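Local coordinates for sister chromatid cohesion protein (Chaetomium thermophilum, PDB 5T8V) that probably helps load the cohesin ring onto chromatin, this chain being the C-terminal HEAT-repeat part of a longer protein, at residues A[157-162]-A[201-206]; A[943-948]-A[977-982]; A[951-956]-A[1014-1019]. All coordinates share one frame; numbering follows the deposited sequence.

Contact 1: residues A[157-162]-A[201-206]; sequences SLCKRL and QKLLSM
Cys159 and Leu204 mark the crossing of two helical segments, 157-162 and 201-206, with their CA atoms 6.8 Å apart. The segment axes come within 10.4 Å. Their N-to-C directions differ by 131°, roughly midway between perpendicular and antiparallel. Cys159 carries the contact. Its SG lies anti to its own carbonyl carbon (chi1 -71°) and projects at two leucine methyls on the opposite helix. SG of Cys159 is 3.5 Å from CD2 of Leu204. CD2 of Leu203 is 3.7 Å from the same SG of Cys159. The thiol thus fits between neighbouring residues of one turn. CD2 of Leu204 also rests against the CB of Cys159, at 3.8 Å. Leu203 holds CG anti to the backbone N (chi1 178°), and its CD2 reaches as far as CB of Leu158, a looser touch at 4.3 Å. All four touching residues are buried, and the packing between the segments is apolar. Leu158 also packs on Phe102 in a loop. Leu203 meets Ala130 of helix 120-136, and Leu204 meets Val256 and Met260 of helix 247-267. Helix 190-213 therefore packs against helices 149-172, 120-136 and 247-267.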
# COMPACT_ATOMS: atom_id res chain seq x y z
N SER A 157 40.98 -44.01 5.52
CA SER A 157 40.69 -44.35 6.91
C SER A 157 41.26 -43.29 7.84
O SER A 157 40.55 -42.77 8.71
CB SER A 157 41.26 -45.72 7.25
OG SER A 157 40.63 -46.73 6.49
N LEU A 158 42.54 -42.94 7.67
CA LEU A 158 43.14 -41.94 8.54
C LEU A 158 42.39 -40.62 8.48
O LEU A 158 42.23 -39.94 9.51
CB LEU A 158 44.61 -41.73 8.17
CG LEU A 158 45.63 -42.57 8.94
CD1 LEU A 158 47.02 -42.34 8.37
CD2 LEU A 158 45.60 -42.24 10.43
N CYS A 159 41.92 -40.23 7.30
CA CYS A 159 41.14 -39.00 7.20
C CYS A 159 39.84 -39.10 8.00
O CYS A 159 39.51 -38.21 8.78
CB CYS A 159 40.85 -38.68 5.73
SG CYS A 159 42.30 -38.13 4.80
N LYS A 160 39.11 -40.20 7.82
CA LYS A 160 37.87 -40.39 8.57
C LYS A 160 38.12 -40.32 10.08
O LYS A 160 37.46 -39.56 10.79
CB LYS A 160 37.21 -41.72 8.20
CG LYS A 160 36.22 -41.61 7.04
CD LYS A 160 35.15 -42.70 7.10
CE LYS A 160 35.54 -43.92 6.29
NZ LYS A 160 34.48 -44.97 6.34
N ARG A 161 39.08 -41.10 10.57
CA ARG A 161 39.32 -41.15 12.01
C ARG A 161 39.88 -39.84 12.54
O ARG A 161 39.67 -39.50 13.71
CB ARG A 161 40.26 -42.31 12.35
CG ARG A 161 39.85 -43.64 11.72
CD ARG A 161 40.26 -44.84 12.56
NE ARG A 161 41.70 -44.91 12.81
CZ ARG A 161 42.60 -45.36 11.93
NH1 ARG A 161 42.22 -45.78 10.73
NH2 ARG A 161 43.88 -45.38 12.26
N LEU A 162 40.60 -39.09 11.70
CA LEU A 162 41.09 -37.77 12.10
C LEU A 162 39.94 -36.79 12.25
O LEU A 162 39.91 -36.01 13.21
CB LEU A 162 42.10 -37.25 11.09
CG LEU A 162 43.52 -37.81 11.18
CD1 LEU A 162 44.32 -37.39 9.95
CD2 LEU A 162 44.22 -37.34 12.45
N GLN A 201 45.48 -31.41 7.57
CA GLN A 201 45.15 -30.56 6.43
C GLN A 201 45.90 -31.01 5.19
O GLN A 201 45.30 -31.24 4.13
CB GLN A 201 45.50 -29.10 6.75
CG GLN A 201 44.61 -28.43 7.78
CD GLN A 201 44.88 -26.93 7.88
OE1 GLN A 201 45.64 -26.38 7.08
NE2 GLN A 201 44.27 -26.28 8.85
N LYS A 202 47.22 -31.16 5.30
CA LYS A 202 48.04 -31.52 4.15
C LYS A 202 47.60 -32.85 3.55
O LYS A 202 47.63 -33.04 2.33
CB LYS A 202 49.51 -31.58 4.56
CG LYS A 202 50.06 -30.25 5.06
CD LYS A 202 50.30 -29.27 3.91
CE LYS A 202 50.95 -27.98 4.40
NZ LYS A 202 52.26 -28.22 5.09
N LEU A 203 47.18 -33.80 4.40
CA LEU A 203 46.70 -35.08 3.88
C LEU A 203 45.39 -34.92 3.13
O LEU A 203 45.24 -35.42 2.01
CB LEU A 203 46.55 -36.09 5.02
CG LEU A 203 46.02 -37.46 4.60
CD1 LEU A 203 46.93 -38.10 3.56
CD2 LEU A 203 45.86 -38.37 5.80
N LEU A 204 44.41 -34.24 3.73
CA LEU A 204 43.13 -34.04 3.06
C LEU A 204 43.31 -33.36 1.71
O LEU A 204 42.81 -33.83 0.68
CB LEU A 204 42.20 -33.23 3.96
CG LEU A 204 41.77 -33.91 5.26
CD1 LEU A 204 41.20 -32.90 6.24
CD2 LEU A 204 40.76 -35.00 4.99
N SER A 205 44.04 -32.24 1.69
CA SER A 205 44.31 -31.56 0.42
C SER A 205 45.03 -32.49 -0.54
O SER A 205 44.78 -32.45 -1.76
CB SER A 205 45.12 -30.29 0.67
OG SER A 205 46.47 -30.60 0.96
N MET A 206 45.93 -33.33 -0.03
CA MET A 206 46.62 -34.27 -0.90
C MET A 206 45.66 -35.27 -1.52
O MET A 206 45.89 -35.73 -2.65
CB MET A 206 47.72 -35.00 -0.13
CG MET A 206 48.59 -35.89 -1.02
SD MET A 206 49.42 -34.97 -2.33
CE MET A 206 49.03 -36.00 -3.75

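Contact 2: residues A[943-948]-A[977-982]; sequences ARLVIS and SLIVGM
Leu945 meets Ile979 where helix 940-960 packs on helix 969-986, two successive helices of the HEAT-repeat solenoid. Leu945 is the first residue of 943-948 to touch the other segment. Its CG is anti to the backbone N (chi1 177°), which carries the isobutyl end across to the neighbouring helix. There it crosses the Ile979 side chain at about a right angle. A single methyl of the isoleucine, CG2, takes the whole contact. CG2 of Ile979 is 3.8 Å from CG of Leu945, and both Leu945 methyls lie only slightly farther. The methyl therefore faces the fork of the leucine. Ile979 also packs on Val914 in a loop.

Val946 comes next, with Ile947 after it pointing away from helix 969-986. Both side chains pack on Phe996 in a loop. The CA of Val946 lies 5.8 Å from the CA of Val980, the nearest CA pair of the two segments. The valine side chains do not meet head-on. Instead a methyl of Val980 approaches the backbone of Val946. Val980 also packs on Cys1035 of helix 1026-1042, so it is held between two helices. The approach to the Val946 backbone is looser than the leucine-isoleucine touch: O of Val946 lies 4.4 Å from CG2 of Val980.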
# COMPACT_ATOMS: atom_id res chain seq x y z
N ALA A 943 -40.99 53.89 13.68
CA ALA A 943 -42.44 54.00 13.58
C ALA A 943 -42.84 54.87 12.40
O ALA A 943 -43.82 54.58 11.71
CB ALA A 943 -43.01 54.56 14.89
N ARG A 944 -42.10 55.95 12.16
CA ARG A 944 -42.39 56.82 11.03
C ARG A 944 -42.19 56.08 9.71
O ARG A 944 -42.98 56.23 8.78
CB ARG A 944 -41.50 58.06 11.09
CG ARG A 944 -41.74 59.09 10.00
CD ARG A 944 -40.77 60.25 10.10
NE ARG A 944 -39.38 59.82 9.97
CZ ARG A 944 -38.32 60.62 10.10
NH1 ARG A 944 -38.49 61.90 10.38
NH2 ARG A 944 -37.10 60.12 9.96
N LEU A 945 -41.12 55.28 9.62
CA LEU A 945 -40.90 54.49 8.42
C LEU A 945 -42.05 53.53 8.17
O LEU A 945 -42.61 53.47 7.06
CB LEU A 945 -39.57 53.74 8.55
CG LEU A 945 -39.19 52.78 7.42
CD1 LEU A 945 -39.17 53.49 6.08
CD2 LEU A 945 -37.83 52.17 7.72
N VAL A 946 -42.44 52.77 9.20
CA VAL A 946 -43.53 51.81 9.06
C VAL A 946 -44.81 52.53 8.65
O VAL A 946 -45.53 52.09 7.73
CB VAL A 946 -43.72 51.03 10.37
CG1 VAL A 946 -44.86 50.02 10.25
CG2 VAL A 946 -42.43 50.32 10.77
N ILE A 947 -45.13 53.64 9.32
CA ILE A 947 -46.38 54.35 9.06
C ILE A 947 -46.39 54.88 7.63
O ILE A 947 -47.39 54.76 6.92
CB ILE A 947 -46.58 55.47 10.09
CG1 ILE A 947 -46.80 54.87 11.48
CG2 ILE A 947 -47.77 56.36 9.70
CD1 ILE A 947 -46.75 55.89 12.61
N SER A 948 -45.29 55.49 7.20
CA SER A 948 -45.22 56.00 5.83
C SER A 948 -45.40 54.87 4.82
O SER A 948 -46.10 55.03 3.82
CB SER A 948 -43.90 56.73 5.60
OG SER A 948 -42.79 55.88 5.84
N SER A 977 -44.50 46.86 0.98
CA SER A 977 -44.75 45.61 1.68
C SER A 977 -43.46 44.98 2.17
O SER A 977 -43.44 44.34 3.23
CB SER A 977 -45.49 44.63 0.76
OG SER A 977 -44.62 44.14 -0.25
N LEU A 978 -42.36 45.12 1.42
CA LEU A 978 -41.09 44.58 1.87
C LEU A 978 -40.63 45.27 3.15
O LEU A 978 -40.23 44.62 4.12
CB LEU A 978 -40.04 44.71 0.77
CG LEU A 978 -38.67 44.13 1.11
CD1 LEU A 978 -38.75 42.62 1.31
CD2 LEU A 978 -37.64 44.48 0.04
N ILE A 979 -40.69 46.60 3.17
CA ILE A 979 -40.26 47.36 4.34
C ILE A 979 -41.13 47.00 5.54
O ILE A 979 -40.62 46.71 6.63
CB ILE A 979 -40.30 48.87 4.05
CG1 ILE A 979 -39.32 49.22 2.93
CG2 ILE A 979 -39.97 49.68 5.31
CD1 ILE A 979 -39.47 50.63 2.39
N VAL A 980 -42.45 47.02 5.36
CA VAL A 980 -43.35 46.66 6.46
C VAL A 980 -43.03 45.26 6.96
O VAL A 980 -42.99 45.01 8.17
CB VAL A 980 -44.82 46.78 6.00
CG1 VAL A 980 -45.77 46.30 7.10
CG2 VAL A 980 -45.13 48.21 5.61
N GLY A 981 -42.81 44.32 6.04
CA GLY A 981 -42.59 42.94 6.44
C GLY A 981 -41.31 42.76 7.23
O GLY A 981 -41.30 42.11 8.28
N MET A 982 -40.21 43.32 6.73
CA MET A 982 -38.95 43.23 7.46
C MET A 982 -39.05 43.91 8.82
O MET A 982 -38.58 43.38 9.83
CB MET A 982 -37.82 43.85 6.63
CG MET A 982 -37.55 43.13 5.32
SD MET A 982 -37.35 41.34 5.49
CE MET A 982 -36.27 41.25 6.90

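Contact 3: residues A[951-956]-A[1014-1019]; sequences KGIQKT and DIVVPF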
# COMPACT_ATOMS: atom_id res chain seq x y z
N LYS A 951 -49.19 53.81 4.89
CA LYS A 951 -49.90 54.86 4.16
C LYS A 951 -49.72 54.68 2.66
O LYS A 951 -50.69 54.70 1.90
CB LYS A 951 -49.40 56.24 4.60
CG LYS A 951 -49.80 56.64 6.01
CD LYS A 951 -51.26 57.06 6.09
CE LYS A 951 -51.75 57.17 7.53
NZ LYS A 951 -53.23 57.28 7.62
N GLY A 952 -48.48 54.47 2.22
CA GLY A 952 -48.24 54.21 0.81
C GLY A 952 -49.03 53.02 0.30
O GLY A 952 -49.53 53.04 -0.83
N ILE A 953 -49.15 51.97 1.12
CA ILE A 953 -49.88 50.78 0.70
C ILE A 953 -51.34 51.12 0.44
O ILE A 953 -51.87 50.88 -0.66
CB ILE A 953 -49.74 49.66 1.75
CG1 ILE A 953 -48.29 49.16 1.78
CG2 ILE A 953 -50.70 48.51 1.46
CD1 ILE A 953 -47.99 48.17 2.90
N GLN A 954 -52.03 51.67 1.44
CA GLN A 954 -53.44 51.98 1.24
C GLN A 954 -53.65 53.05 0.17
O GLN A 954 -54.71 53.09 -0.45
CB GLN A 954 -54.12 52.38 2.56
CG GLN A 954 -53.36 53.35 3.46
CD GLN A 954 -53.94 53.37 4.86
OE1 GLN A 954 -54.82 52.59 5.20
NE2 GLN A 954 -53.43 54.27 5.69
N LYS A 955 -52.64 53.90 -0.08
CA LYS A 955 -52.68 54.75 -1.26
C LYS A 955 -52.64 53.92 -2.53
O LYS A 955 -53.28 54.25 -3.53
CB LYS A 955 -51.53 55.75 -1.24
CG LYS A 955 -51.60 56.85 -0.17
CD LYS A 955 -52.94 57.57 -0.16
CE LYS A 955 -53.86 57.01 0.91
NZ LYS A 955 -55.23 57.59 0.84
N THR A 956 -51.88 52.82 -2.51
CA THR A 956 -51.86 51.91 -3.65
C THR A 956 -53.24 51.31 -3.89
O THR A 956 -53.70 51.21 -5.03
CB THR A 956 -50.83 50.81 -3.45
OG1 THR A 956 -49.56 51.38 -3.11
CG2 THR A 956 -50.67 49.98 -4.72
N ASP A 1014 -53.39 43.23 8.59
CA ASP A 1014 -54.71 43.63 8.12
C ASP A 1014 -54.62 44.56 6.92
O ASP A 1014 -55.52 44.56 6.07
CB ASP A 1014 -55.49 44.30 9.25
CG ASP A 1014 -55.99 43.31 10.28
OD1 ASP A 1014 -55.42 42.20 10.37
OD2 ASP A 1014 -56.96 43.65 11.00
N ILE A 1015 -53.57 45.37 6.83
CA ILE A 1015 -53.45 46.28 5.70
C ILE A 1015 -52.90 45.57 4.46
O ILE A 1015 -53.24 45.93 3.33
CB ILE A 1015 -52.58 47.50 6.08
CG1 ILE A 1015 -53.28 48.33 7.15
CG2 ILE A 1015 -52.29 48.37 4.85
CD1 ILE A 1015 -52.45 49.46 7.72
N VAL A 1016 -52.05 44.55 4.64
CA VAL A 1016 -51.35 43.97 3.50
C VAL A 1016 -52.09 42.76 2.92
O VAL A 1016 -52.12 42.58 1.70
CB VAL A 1016 -49.91 43.59 3.91
CG1 VAL A 1016 -49.17 42.96 2.73
CG2 VAL A 1016 -49.16 44.81 4.41
N VAL A 1017 -52.70 41.93 3.76
CA VAL A 1017 -53.21 40.63 3.31
C VAL A 1017 -54.33 40.77 2.28
O VAL A 1017 -54.51 39.85 1.48
CB VAL A 1017 -53.66 39.77 4.50
CG1 VAL A 1017 -54.88 40.36 5.19
CG2 VAL A 1017 -53.94 38.34 4.05
N PRO A 1018 -55.10 41.87 2.24
CA PRO A 1018 -56.13 41.97 1.19
C PRO A 1018 -55.58 41.83 -0.22
O PRO A 1018 -56.35 41.54 -1.15
CB PRO A 1018 -56.73 43.36 1.41
CG PRO A 1018 -56.53 43.61 2.85
CD PRO A 1018 -55.21 43.00 3.18
N PHE A 1019 -54.27 42.01 -0.42
CA PHE A 1019 -53.67 41.92 -1.74
C PHE A 1019 -53.17 40.52 -2.07
O PHE A 1019 -52.62 40.32 -3.16
CB PHE A 1019 -52.53 42.93 -1.87
CG PHE A 1019 -52.94 44.35 -1.62
CD1 PHE A 1019 -54.26 44.75 -1.72
CD2 PHE A 1019 -51.99 45.30 -1.29
CE1 PHE A 1019 -54.62 46.06 -1.48
CE2 PHE A 1019 -52.35 46.61 -1.06
CZ PHE A 1019 -53.66 46.99 -1.16
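Ile953 faces Val1016 with their CA atoms 7.5 Å apart, where the helical segment 951-956 lies beside 1014-1019, helical at first and 3-10 from 1017. Ile953 makes every close touch from its side, and its two branches divide the work. CG2, anti to the backbone N, sits between two partners. CG2 of Ile953 is 3.7 Å from CG2 of Ile1015. CE2 of Phe1019 is 3.6 Å from that same CG2 of Ile953, which meets the ring obliquely. The longer branch follows CG1, which is anti to the carbonyl carbon (chi1 -68°), and ends with CD1 of Ile953 at 3.9 Å from CG2 of Val1016. The 3-10 turn brings Phe1019 back to the side of Ile1015 and Val1016, and Phe1019 N hydrogen-bonds to Val1016 O at 3.1 Å. The Phe1019 ring also meets the rings of Phe973 and Trp1024. Within helix 940-960, Gly952 O accepts both the backbone N and the OG1 of Thr956, from opposite faces of its carbonyl plane. This helix also packs on helix 969-986, where Ile953 touches Tyr976. Apolar packing of this kind between helices of stacked repeats is characteristic of a HEAT-repeat solenoid. Here the 3-10 turn adds an aromatic ring to it.

In the fold
Contacts 2 and 3 are neighbours, with centres 11 Å apart. Both use helix 940-960: residues 943-948 serve contact 2, and residues 951-956 serve contact 3. They touch directly, with CG2 of Val980 3.9 Å from CD1 of Ile953. Their segments alternate along the chain. Helix 940-960 packs on helix 969-986 in contact 2 and on 1014-1019 in contact 3. Contact 1 is separate. It lies nearer the N-terminus, on the opposite side of the chain's centre, with its centre 122 Å from that of contact 2 and 128 Å from that of contact 3. A citrate, probably from crystallisation, binds Lys202 beside contact 1.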